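PDB 4ZM4: aminotransferase from Streptomyces pactum, which belongs to the class-III aminotransferases, a family of fold-type I proteins that use pyridoxal-5'-phosphate, and forms a dimer of two identical chains in this assembly. Local coordinates for residues 199-204 and 235-240; 193-198 and 225-230; 129-134 and 212-217; 136-141 and 245-250. The protein carries 1 engineered substitution. All coordinates share one frame; numbering follows the deposited sequence.

Contact 1. Residues 199-204 and 235-240; sequences DALREL and QLLREL
Leu-236 begins the contact from helix 233-244 by spreading its two methyls under the guanidinium of Arg-202. CD1 sits 3.6 Å from the plane of that group, displaced toward its rim, and CD2 lies 3.9 Å from Arg-202 NH1. The chain of Arg-202, extended from CG to NE, carries the group there, crossing the leucine at about a right angle, so a charged but flat group roofs an apolar seam at the solvent side. Leu-237, one residue on, works deeper: its CD2 meets Leu-201 CD2 at 3.9 Å, again crosswise. The two segments run almost perfectly parallel, 2° apart with axes 11.0 Å from each other, as expected for the helices of successive beta-alpha-beta crossovers packed against one face of a central sheet. Leu-201 also rests on Leu-193 and Phe-146 of that sheet, so it packs on both the neighbouring helix and the strands. Leu-240 closes the row from the next turn. With CG anti to the carbonyl carbon (chi1 -68°), it slides past Leu-201 in the opposite direction and places CD1 3.7 Å from Leu-201 CG; the same methyl passes 4.2 Å from Arg-202 CA.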
loop_
_atom_site.group_PDB
_atom_site.type_symbol
_atom_site.label_atom_id
_atom_site.label_comp_id
_atom_site.label_asym_id
_atom_site.label_seq_id
_atom_site.Cartn_x
_atom_site.Cartn_y
_atom_site.Cartn_z
ATOM N N ASP B 199 -18.805 23.950 -19.124
ATOM C CA ASP B 199 -20.137 24.434 -18.718
ATOM C C ASP B 199 -20.583 23.754 -17.411
ATOM O O ASP B 199 -20.941 24.411 -16.467
ATOM C CB ASP B 199 -21.182 24.139 -19.809
ATOM C CG ASP B 199 -20.994 24.984 -21.072
ATOM O OD1 ASP B 199 -20.365 26.072 -21.008
ATOM O OD2 ASP B 199 -21.512 24.543 -22.151
ATOM N N ALA B 200 -20.515 22.423 -17.385
ATOM C CA ALA B 200 -20.919 21.638 -16.232
ATOM C C ALA B 200 -20.087 21.976 -15.016
ATOM O O ALA B 200 -20.599 22.129 -13.909
ATOM C CB ALA B 200 -20.812 20.142 -16.555
ATOM N N LEU B 201 -18.797 22.149 -15.228
ATOM C CA LEU B 201 -17.879 22.511 -14.154
ATOM C C LEU B 201 -18.178 23.885 -13.586
ATOM O O LEU B 201 -18.105 24.105 -12.363
ATOM C CB LEU B 201 -16.426 22.462 -14.679
ATOM C CG LEU B 201 -15.344 22.728 -13.624
ATOM C CD1 LEU B 201 -15.287 21.629 -12.571
ATOM C CD2 LEU B 201 -13.999 22.880 -14.307
ATOM N N ARG B 202 -18.461 24.831 -14.475
ATOM C CA ARG B 202 -18.810 26.198 -14.051
ATOM C C ARG B 202 -20.109 26.190 -13.268
ATOM O O ARG B 202 -20.234 26.865 -12.241
ATOM C CB ARG B 202 -18.969 27.113 -15.265
ATOM C CG ARG B 202 -17.672 27.526 -15.931
ATOM C CD ARG B 202 -17.976 28.501 -17.051
ATOM N NE ARG B 202 -16.785 29.280 -17.375
ATOM C CZ ARG B 202 -15.990 29.068 -18.423
ATOM N NH1 ARG B 202 -16.251 28.082 -19.296
ATOM N NH2 ARG B 202 -14.934 29.868 -18.615
ATOM N N GLU B 203 -21.085 25.427 -13.749
ATOM C CA GLU B 203 -22.389 25.379 -13.089
ATOM C C GLU B 203 -22.250 24.781 -11.692
ATOM O O GLU B 203 -22.746 25.346 -10.694
ATOM C CB GLU B 203 -23.412 24.607 -13.904
ATOM C CG GLU B 203 -24.832 25.065 -13.598
ATOM C CD GLU B 203 -25.881 23.992 -13.829
ATOM O OE1 GLU B 203 -26.899 23.983 -13.094
ATOM O OE2 GLU B 203 -25.698 23.182 -14.765
ATOM N N LEU B 204 -21.480 23.695 -11.608
ATOM C CA LEU B 204 -21.201 23.084 -10.316
ATOM C C LEU B 204 -20.658 24.131 -9.332
ATOM O O LEU B 204 -21.208 24.311 -8.256
ATOM C CB LEU B 204 -20.197 21.933 -10.438
ATOM C CG LEU B 204 -19.816 21.309 -9.089
ATOM C CD1 LEU B 204 -21.022 20.731 -8.373
ATOM C CD2 LEU B 204 -18.785 20.223 -9.307
ATOM N N GLN B 235 -6.617 25.164 -16.762
ATOM C CA GLN B 235 -6.505 26.553 -16.342
ATOM C C GLN B 235 -7.809 26.921 -15.631
ATOM O O GLN B 235 -7.796 27.571 -14.578
ATOM C CB GLN B 235 -6.241 27.474 -17.549
ATOM C CG GLN B 235 -4.850 27.301 -18.172
ATOM C CD GLN B 235 -4.646 26.006 -18.972
ATOM O OE1 GLN B 235 -5.589 25.220 -19.212
ATOM N NE2 GLN B 235 -3.424 25.809 -19.438
ATOM N N LEU B 236 -8.920 26.513 -16.234
ATOM C CA LEU B 236 -10.236 26.800 -15.713
ATOM C C LEU B 236 -10.413 26.179 -14.344
ATOM O O LEU B 236 -10.987 26.813 -13.446
ATOM C CB LEU B 236 -11.325 26.298 -16.670
ATOM C CG LEU B 236 -12.777 26.511 -16.215
ATOM C CD1 LEU B 236 -13.101 27.982 -16.016
ATOM C CD2 LEU B 236 -13.747 25.891 -17.220
ATOM N N LEU B 237 -9.934 24.946 -14.185
ATOM C CA LEU B 237 -10.030 24.235 -12.917
ATOM C C LEU B 237 -9.292 24.947 -11.835
ATOM O O LEU B 237 -9.798 25.140 -10.733
ATOM C CB LEU B 237 -9.461 22.823 -13.037
ATOM C CG LEU B 237 -10.430 21.664 -13.118
ATOM C CD1 LEU B 237 -9.623 20.382 -13.326
ATOM C CD2 LEU B 237 -11.272 21.560 -11.841
ATOM N N ARG B 238 -8.067 25.331 -12.140
ATOM C CA ARG B 238 -7.220 26.110 -11.222
ATOM C C ARG B 238 -7.894 27.428 -10.810
ATOM O O ARG B 238 -7.745 27.893 -9.670
ATOM C CB ARG B 238 -5.835 26.391 -11.886
ATOM C CG ARG B 238 -4.899 27.343 -11.128
ATOM C CD ARG B 238 -4.394 26.781 -9.814
ATOM N NE ARG B 238 -5.402 26.665 -8.764
ATOM C CZ ARG B 238 -5.188 26.158 -7.542
ATOM N NH1 ARG B 238 -3.966 25.748 -7.159
ATOM N NH2 ARG B 238 -6.195 26.076 -6.682
ATOM N N GLU B 239 -8.595 28.063 -11.744
ATOM C CA GLU B 239 -9.218 29.338 -11.428
ATOM C C GLU B 239 -10.408 29.146 -10.486
ATOM O O GLU B 239 -10.553 29.871 -9.527
ATOM C CB GLU B 239 -9.659 30.040 -12.710
ATOM C CG GLU B 239 -9.989 31.516 -12.545
ATOM C CD GLU B 239 -10.497 32.123 -13.844
ATOM O OE1 GLU B 239 -9.778 32.017 -14.861
ATOM O OE2 GLU B 239 -11.584 32.720 -13.858
ATOM N N LEU B 240 -11.266 28.175 -10.806
ATOM C CA LEU B 240 -12.482 27.955 -10.040
ATOM C C LEU B 240 -12.133 27.487 -8.647
ATOM O O LEU B 240 -12.613 28.055 -7.677
ATOM C CB LEU B 240 -13.413 26.946 -10.736
ATOM C CG LEU B 240 -14.054 27.418 -12.045
ATOM C CD1 LEU B 240 -14.804 26.289 -12.730
ATOM C CD2 LEU B 240 -14.995 28.586 -11.842
#

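Contact 2. Residues 193-198 and 225-230; sequences LGWNDP and GVIPPA
Gly-194 opens a type II beta turn that ends at Asp-197, and the two residues at its corner, Trp-195 and Asn-196, carry the contact with the proline-rich loop 225-230. Trp-195 holds CG anti to its backbone N (chi1 -176°), which sends the indole out to the facing loop. Its NE1 donates to Ile-227 O at 3.1 Å. The acceptor lies in the plane of the ring, whereas the donor stands above the carbonyl plane of Ile-227. Beside this bond Ile-227 CG2 packs 3.8 Å from Trp-195 CD1, and on the benzo side Trp-195 CZ2 lies 3.8 Å from Pro-229 CB. His-149 meets the same indole edge-to-face. Here the turn joins strand 190-193 to helix 198-208, at the end of the sheet where the cofactor sits in this fold; the tryptophan side chain is about 12 Å from the bound P3B. Asn-196, with positive phi, brings ND2 over one face of the indole, toward its rim, and uses both ends of its amide. OD1 takes a nearly straight bond from Ala-230 N, the first backbone N-H after the two prolines, 2.8 Å away. ND2 gives to Pro-228 O at 3.2 Å, along a lone pair and within both amide planes, and also to Arg-385 O, so a buried amide is well satisfied. Asp-197 then turns to its own chain as the N-cap of helix 198-208, with OD1 accepting from Ala-200 N.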
loop_
_atom_site.group_PDB
_atom_site.type_symbol
_atom_site.label_atom_id
_atom_site.label_comp_id
_atom_site.label_asym_id
_atom_site.label_seq_id
_atom_site.Cartn_x
_atom_site.Cartn_y
_atom_site.Cartn_z
ATOM N N LEU B 193 -18.495 14.763 -12.532
ATOM C CA LEU B 193 -18.817 15.389 -13.798
ATOM C C LEU B 193 -18.101 14.667 -14.937
ATOM O O LEU B 193 -17.190 13.907 -14.719
ATOM C CB LEU B 193 -18.267 16.822 -13.839
ATOM C CG LEU B 193 -18.550 17.786 -12.709
ATOM C CD1 LEU B 193 -17.731 19.031 -12.934
ATOM C CD2 LEU B 193 -20.041 18.106 -12.682
ATOM N N GLY B 194 -18.475 14.988 -16.167
ATOM C CA GLY B 194 -17.770 14.534 -17.344
ATOM C C GLY B 194 -16.472 15.318 -17.543
ATOM O O GLY B 194 -16.423 16.535 -17.316
ATOM N N TRP B 195 -15.447 14.611 -17.995
ATOM C CA TRP B 195 -14.149 15.169 -18.313
ATOM C C TRP B 195 -14.303 16.178 -19.448
ATOM O O TRP B 195 -15.125 15.968 -20.323
ATOM C CB TRP B 195 -13.249 14.032 -18.757
ATOM C CG TRP B 195 -11.779 14.345 -19.055
ATOM C CD1 TRP B 195 -11.045 13.828 -20.068
ATOM C CD2 TRP B 195 -10.870 15.164 -18.294
ATOM N NE1 TRP B 195 -9.762 14.265 -19.994
ATOM C CE2 TRP B 195 -9.627 15.090 -18.924
ATOM C CE3 TRP B 195 -11.004 15.952 -17.156
ATOM C CZ2 TRP B 195 -8.520 15.753 -18.467
ATOM C CZ3 TRP B 195 -9.897 16.639 -16.705
ATOM C CH2 TRP B 195 -8.674 16.551 -17.372
ATOM N N ASN B 196 -13.560 17.277 -19.383
ATOM C CA ASN B 196 -13.541 18.311 -20.396
ATOM C C ASN B 196 -14.902 18.915 -20.705
ATOM O O ASN B 196 -15.218 19.197 -21.855
ATOM C CB ASN B 196 -12.878 17.782 -21.664
ATOM C CG ASN B 196 -11.373 17.581 -21.497
ATOM O OD1 ASN B 196 -10.701 18.390 -20.866
ATOM N ND2 ASN B 196 -10.845 16.520 -22.067
ATOM N N ASP B 197 -15.725 19.113 -19.673
ATOM C CA ASP B 197 -17.059 19.766 -19.818
ATOM C C ASP B 197 -17.076 21.060 -19.011
ATOM O O ASP B 197 -17.545 21.067 -17.879
ATOM C CB ASP B 197 -18.163 18.823 -19.333
ATOM C CG ASP B 197 -19.551 19.357 -19.626
ATOM O OD1 ASP B 197 -19.697 20.561 -19.921
ATOM O OD2 ASP B 197 -20.505 18.568 -19.584
ATOM N N PRO B 198 -16.549 22.171 -19.583
ATOM C CA PRO B 198 -16.433 23.433 -18.816
ATOM C C PRO B 198 -17.758 24.038 -18.321
ATOM O O PRO B 198 -17.814 24.577 -17.222
ATOM C CB PRO B 198 -15.702 24.380 -19.769
ATOM C CG PRO B 198 -15.701 23.737 -21.099
ATOM C CD PRO B 198 -16.028 22.292 -20.956
ATOM N N GLY B 225 -8.604 5.543 -22.022
ATOM C CA GLY B 225 -8.025 6.168 -23.200
ATOM C C GLY B 225 -7.014 7.118 -22.634
ATOM O O GLY B 225 -6.877 7.219 -21.425
ATOM N N VAL B 226 -6.303 7.803 -23.492
ATOM C CA VAL B 226 -5.342 8.767 -23.027
ATOM C C VAL B 226 -5.880 10.101 -23.494
ATOM O O VAL B 226 -5.361 10.701 -24.414
ATOM C CB VAL B 226 -3.934 8.469 -23.597
ATOM C CG1 VAL B 226 -2.970 9.614 -23.313
ATOM C CG2 VAL B 226 -3.406 7.181 -22.996
ATOM N N ILE B 227 -6.936 10.559 -22.855
ATOM C CA ILE B 227 -7.583 11.805 -23.243
ATOM C C ILE B 227 -6.931 12.989 -22.526
ATOM O O ILE B 227 -7.163 13.216 -21.331
ATOM C CB ILE B 227 -9.111 11.768 -22.978
ATOM C CG1 ILE B 227 -9.714 10.537 -23.660
ATOM C CG2 ILE B 227 -9.764 13.038 -23.503
ATOM C CD1 ILE B 227 -11.173 10.289 -23.334
ATOM N N PRO B 228 -6.145 13.770 -23.267
ATOM C CA PRO B 228 -5.588 14.955 -22.666
ATOM C C PRO B 228 -6.657 16.002 -22.345
ATOM O O PRO B 228 -7.802 15.915 -22.815
ATOM C CB PRO B 228 -4.625 15.478 -23.742
ATOM C CG PRO B 228 -5.209 15.020 -25.029
ATOM C CD PRO B 228 -5.975 13.753 -24.734
ATOM N N PRO B 229 -6.303 16.981 -21.519
ATOM C CA PRO B 229 -7.304 17.988 -21.203
ATOM C C PRO B 229 -7.490 18.900 -22.416
ATOM O O PRO B 229 -6.518 19.205 -23.115
ATOM C CB PRO B 229 -6.671 18.741 -20.037
ATOM C CG PRO B 229 -5.198 18.616 -20.277
ATOM C CD PRO B 229 -4.974 17.315 -20.992
ATOM N N ALA B 230 -8.722 19.323 -22.667
ATOM C CA ALA B 230 -9.019 20.286 -23.720
ATOM C C ALA B 230 -8.293 21.592 -23.429
ATOM O O ALA B 230 -8.056 21.937 -22.267
ATOM C CB ALA B 230 -10.513 20.533 -23.803
#

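Contact 3. Residues 129-134 and 212-217; sequences SALRLA and IAAVIV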
loop_
_atom_site.group_PDB
_atom_site.type_symbol
_atom_site.label_atom_id
_atom_site.label_comp_id
_atom_site.label_asym_id
_atom_site.label_seq_id
_atom_site.Cartn_x
_atom_site.Cartn_y
_atom_site.Cartn_z
ATOM N N SER B 129 -5.180 9.791 1.878
ATOM C CA SER B 129 -4.659 10.765 2.868
ATOM C C SER B 129 -4.626 12.165 2.334
ATOM O O SER B 129 -4.931 13.100 3.086
ATOM C CB SER B 129 -3.307 10.332 3.392
ATOM O OG SER B 129 -3.444 9.275 4.356
ATOM N N ALA B 130 -4.394 12.321 1.031
ATOM C CA ALA B 130 -4.456 13.609 0.397
ATOM C C ALA B 130 -5.862 14.228 0.457
ATOM O O ALA B 130 -6.026 15.461 0.698
ATOM C CB ALA B 130 -4.017 13.510 -1.048
ATOM N N LEU B 131 -6.889 13.400 0.193
ATOM C CA LEU B 131 -8.278 13.878 0.298
ATOM C C LEU B 131 -8.624 14.264 1.733
ATOM O O LEU B 131 -9.302 15.264 1.971
ATOM C CB LEU B 131 -9.276 12.871 -0.284
ATOM C CG LEU B 131 -9.119 12.726 -1.801
ATOM C CD1 LEU B 131 -10.094 11.668 -2.347
ATOM C CD2 LEU B 131 -9.297 14.041 -2.549
ATOM N N ARG B 132 -8.166 13.459 2.692
ATOM C CA ARG B 132 -8.396 13.769 4.085
ATOM C C ARG B 132 -7.733 15.096 4.411
ATOM O O ARG B 132 -8.300 15.915 5.137
ATOM C CB ARG B 132 -7.884 12.663 4.989
ATOM C CG ARG B 132 -8.819 11.475 5.129
ATOM C CD ARG B 132 -8.260 10.496 6.133
ATOM N NE ARG B 132 -9.034 9.264 6.165
ATOM C CZ ARG B 132 -8.600 8.103 6.673
ATOM N NH1 ARG B 132 -7.404 7.993 7.228
ATOM N NH2 ARG B 132 -9.394 7.031 6.622
ATOM N N LEU B 133 -6.527 15.319 3.897
ATOM C CA LEU B 133 -5.807 16.581 4.158
ATOM C C LEU B 133 -6.608 17.762 3.649
ATOM O O LEU B 133 -6.751 18.750 4.357
ATOM C CB LEU B 133 -4.426 16.559 3.501
ATOM C CG LEU B 133 -3.549 17.809 3.649
ATOM C CD1 LEU B 133 -3.307 18.118 5.135
ATOM C CD2 LEU B 133 -2.228 17.630 2.914
ATOM N N ALA B 134 -7.195 17.623 2.453
ATOM C CA ALA B 134 -8.025 18.682 1.892
ATOM C C ALA B 134 -9.324 18.941 2.713
ATOM O O ALA B 134 -9.746 20.102 2.899
ATOM C CB ALA B 134 -8.371 18.381 0.438
ATOM N N ILE B 212 -16.969 22.894 -1.536
ATOM C CA ILE B 212 -16.052 21.893 -2.088
ATOM C C ILE B 212 -14.696 21.916 -1.380
ATOM O O ILE B 212 -13.961 22.915 -1.441
ATOM C CB ILE B 212 -15.902 22.067 -3.619
ATOM C CG1 ILE B 212 -17.231 21.757 -4.288
ATOM C CG2 ILE B 212 -14.789 21.143 -4.164
ATOM C CD1 ILE B 212 -17.366 22.273 -5.698
ATOM N N ALA B 213 -14.334 20.787 -0.750
ATOM C CA ALA B 213 -13.008 20.626 -0.171
ATOM C C ALA B 213 -11.948 20.478 -1.246
ATOM O O ALA B 213 -10.856 21.038 -1.138
ATOM C CB ALA B 213 -12.981 19.414 0.744
ATOM N N ALA B 214 -12.223 19.664 -2.265
ATOM C CA ALA B 214 -11.222 19.355 -3.308
ATOM C C ALA B 214 -11.853 18.944 -4.624
ATOM O O ALA B 214 -12.909 18.341 -4.669
ATOM C CB ALA B 214 -10.265 18.263 -2.839
ATOM N N VAL B 215 -11.165 19.267 -5.705
ATOM C CA VAL B 215 -11.366 18.622 -6.965
ATOM C C VAL B 215 -10.154 17.721 -7.201
ATOM O O VAL B 215 -9.013 18.205 -7.271
ATOM C CB VAL B 215 -11.449 19.617 -8.095
ATOM C CG1 VAL B 215 -11.672 18.878 -9.407
ATOM C CG2 VAL B 215 -12.575 20.622 -7.838
ATOM N N ILE B 216 -10.384 16.414 -7.363
ATOM C CA ILE B 216 -9.299 15.521 -7.737
ATOM C C ILE B 216 -9.426 15.168 -9.219
ATOM O O ILE B 216 -10.561 15.003 -9.716
ATOM C CB ILE B 216 -9.229 14.263 -6.841
ATOM C CG1 ILE B 216 -8.002 13.413 -7.178
ATOM C CG2 ILE B 216 -10.494 13.424 -6.972
ATOM C CD1 ILE B 216 -7.552 12.487 -6.063
ATOM N N VAL B 217 -8.279 15.063 -9.914
ATOM C CA VAL B 217 -8.288 14.912 -11.347
ATOM C C VAL B 217 -7.000 14.271 -11.890
ATOM O O VAL B 217 -5.907 14.527 -11.377
ATOM C CB VAL B 217 -8.513 16.279 -11.995
ATOM C CG1 VAL B 217 -7.337 17.180 -11.719
ATOM C CG2 VAL B 217 -8.762 16.136 -13.497
#
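Helix 123-138 lies on one face of the central, largely parallel sheet, and its packing on strand 212-217 forms part of the alpha/beta/alpha layering of the fold-type I architecture. The helix segment runs at 147° to the strand, with the two axes approaching to 7.8 Å. Such closeness is possible because small residues line the meeting point: Ala-134 and Ala-213 bring their CA atoms to 5.7 Å, and the methyls Ala-134 CB and Ala-214 CB touch at 3.8 Å. Ala-213 has a helical backbone conformation (psi -44°), a local break in the extended chain that lets two consecutive residues, Ala-213 and Ala-214, both direct their methyls to the helix. Ala-213 CB comes within 3.9 Å of Ala-134 O, a carbonyl whose hydrogen bond comes from Thr-138 OG1. Past this break the usual reversal of the strand returns. Val-215 faces the other side of the sheet, where Leu-237 of helix 233-244 packs on it, while Ile-216 turns back to helix 123-138. One turn before Ala-134, Leu-131 points its branch along the strand, CG anti to its carbonyl carbon (chi1 -67°). Its CD2 is shared, 4.3 Å from Ala-214 CB and 4.2 Å from Ile-216 CD1. The isoleucine side chain is about 7 Å from the bound P3B. From the same helix Arg-132 reaches to the dimer interface, in a salt bridge with Glu-155 of the second subunit.

Contact 4. Residues 136-141 and 245-250; sequences ATTGRT and GAMLVF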
loop_
_atom_site.group_PDB
_atom_site.type_symbol
_atom_site.label_atom_id
_atom_site.label_comp_id
_atom_site.label_asym_id
_atom_site.label_seq_id
_atom_site.Cartn_x
_atom_site.Cartn_y
_atom_site.Cartn_z
ATOM N N ALA B 136 -9.674 18.199 5.951
ATOM C CA ALA B 136 -9.224 18.749 7.249
ATOM C C ALA B 136 -8.817 20.232 7.140
ATOM O O ALA B 136 -9.093 21.021 8.057
ATOM C CB ALA B 136 -8.080 17.947 7.817
ATOM N N THR B 137 -8.195 20.594 6.024
ATOM C CA THR B 137 -7.630 21.911 5.830
ATOM C C THR B 137 -8.724 22.954 5.558
ATOM O O THR B 137 -8.693 24.056 6.092
ATOM C CB THR B 137 -6.561 21.864 4.687
ATOM O OG1 THR B 137 -5.515 20.972 5.054
ATOM C CG2 THR B 137 -5.931 23.239 4.417
ATOM N N THR B 138 -9.656 22.610 4.691
ATOM C CA THR B 138 -10.725 23.514 4.308
ATOM C C THR B 138 -11.883 23.478 5.294
ATOM O O THR B 138 -12.729 24.356 5.293
ATOM C CB THR B 138 -11.291 23.120 2.944
ATOM O OG1 THR B 138 -11.710 21.746 2.968
ATOM C CG2 THR B 138 -10.250 23.292 1.857
ATOM N N GLY B 139 -11.955 22.453 6.134
ATOM C CA GLY B 139 -13.113 22.263 7.007
ATOM C C GLY B 139 -14.354 21.906 6.208
ATOM O O GLY B 139 -15.465 22.088 6.679
ATOM N N ARG B 140 -14.178 21.390 4.996
ATOM C CA ARG B 140 -15.299 21.002 4.130
ATOM C C ARG B 140 -15.215 19.514 3.927
ATOM O O ARG B 140 -14.265 18.891 4.370
ATOM C CB ARG B 140 -15.234 21.746 2.787
ATOM C CG ARG B 140 -15.155 23.266 2.923
ATOM C CD ARG B 140 -14.866 23.937 1.570
ATOM N NE ARG B 140 -14.706 25.389 1.651
ATOM C CZ ARG B 140 -14.500 26.189 0.608
ATOM N NH1 ARG B 140 -14.446 25.688 -0.619
ATOM N NH2 ARG B 140 -14.318 27.495 0.788
ATOM N N THR B 141 -16.209 18.930 3.273
ATOM C CA THR B 141 -16.241 17.506 3.057
ATOM C C THR B 141 -16.390 17.069 1.593
ATOM O O THR B 141 -15.896 16.009 1.223
ATOM C CB THR B 141 -17.332 16.844 3.919
ATOM O OG1 THR B 141 -18.603 17.331 3.518
ATOM C CG2 THR B 141 -17.128 17.162 5.379
ATOM N N GLY B 245 -11.745 28.530 -2.893
ATOM C CA GLY B 245 -11.046 28.024 -1.716
ATOM C C GLY B 245 -11.032 26.511 -1.651
ATOM O O GLY B 245 -10.843 25.942 -0.586
ATOM N N ALA B 246 -11.252 25.855 -2.789
ATOM C CA ALA B 246 -11.136 24.403 -2.892
ATOM C C ALA B 246 -9.723 24.025 -3.275
ATOM O O ALA B 246 -9.101 24.695 -4.082
ATOM C CB ALA B 246 -12.120 23.875 -3.926
ATOM N N MET B 247 -9.195 22.942 -2.715
ATOM C CA MET B 247 -7.839 22.495 -3.078
ATOM C C MET B 247 -7.919 21.763 -4.400
ATOM O O MET B 247 -8.831 20.957 -4.620
ATOM C CB MET B 247 -7.216 21.632 -1.969
ATOM C CG MET B 247 -7.067 22.406 -0.666
ATOM S SD MET B 247 -6.097 21.561 0.599
ATOM C CE MET B 247 -4.430 21.881 0.042
ATOM N N LEU B 248 -7.002 22.073 -5.302
ATOM C CA LEU B 248 -6.884 21.345 -6.556
ATOM C C LEU B 248 -5.850 20.224 -6.349
ATOM O O LEU B 248 -4.707 20.501 -5.961
ATOM C CB LEU B 248 -6.472 22.275 -7.711
ATOM C CG LEU B 248 -6.262 21.633 -9.104
ATOM C CD1 LEU B 248 -7.458 20.828 -9.569
ATOM C CD2 LEU B 248 -5.937 22.706 -10.131
ATOM N N VAL B 249 -6.296 18.974 -6.555
ATOM C CA VAL B 249 -5.452 17.801 -6.409
ATOM C C VAL B 249 -5.201 17.165 -7.776
ATOM O O VAL B 249 -6.109 16.618 -8.376
ATOM C CB VAL B 249 -6.073 16.752 -5.452
ATOM C CG1 VAL B 249 -5.080 15.664 -5.140
ATOM C CG2 VAL B 249 -6.514 17.388 -4.124
ATOM N N PHE B 250 -3.955 17.204 -8.242
ATOM C CA PHE B 250 -3.587 16.467 -9.444
ATOM C C PHE B 250 -3.141 15.098 -9.002
ATOM O O PHE B 250 -2.172 14.944 -8.249
ATOM C CB PHE B 250 -2.430 17.139 -10.222
ATOM C CG PHE B 250 -2.851 18.271 -11.122
ATOM C CD1 PHE B 250 -4.150 18.732 -11.167
ATOM C CD2 PHE B 250 -1.908 18.916 -11.897
ATOM C CE1 PHE B 250 -4.514 19.804 -11.986
ATOM C CE2 PHE B 250 -2.251 19.993 -12.706
ATOM C CZ PHE B 250 -3.565 20.428 -12.755
#
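The guanidinium of Arg-140 lies flat against the peptide of Gly-245, whose O stands 3.5 Å above its plane and toward its rim. This happens at the end of the alpha/beta/alpha sandwich where strand 247-251 begins, close to the finish of helix 123-138. Each helix, 123-138 and 233-244, is followed by a glycine with positive phi, Gly-139 and Gly-245, and the contact joins the chain just after the one to the chain just after the other. Arg-140 spans the gap in an extended form and spends its N-H groups on carbonyls outside the two segments: NH1 on Ile-212 O, NH2 on Ser-244 O. The second lies at the C-terminal end of helix 233-244, where a positive group is likely to be favourable. Gly-245 O is thus met by the face of the cation and not by its N-H bonds.

Thr-138 comes to the same carbonyl with a methyl, CG2 to Gly-245 O being 3.7 Å. Its OG1 occupies the crowded position between backbone N and carbonyl carbon (chi1 55°), and from there serves the helix end. It bonds to Ala-134 O and accepts from Arg-140 N at 3.2 Å, an ST turn. The torsion leaves CG2 pointing across, oblique to Met-247 and 4.2 Å from its CG. Thr-137 meets that methionine crosswise, its own hydroxyl being engaged by Leu-133 O. Chi1 of -62° and an extended chi2 carry Met-247 SD to the threonine, 4.1 Å from Thr-137 CB, and the bend at chi3 (79°) turns only CE.

Strand 212-217 divides the set: contact 3 packs helix 123-138 on one face of the sheet, while contact 1 pairs two helices on the other, and Leu-237 touches Val-215 from that side. Contact 3 is wholly buried and apolar; contact 1 is a leucine core with a charged cover. Contacts 2 and 4 sit at opposite ends of the strands, partly buried. The loops of contact 2 are fastened by directed hydrogen bonds between the segments, whereas contact 4 has none and relies on van der Waals packing and a guanidinium face over a peptide carbonyl. Contacts 3 and 4 share one helix and neighbouring strands, joined by a probable hydrogen bond between Val-215 O and Val-249 N.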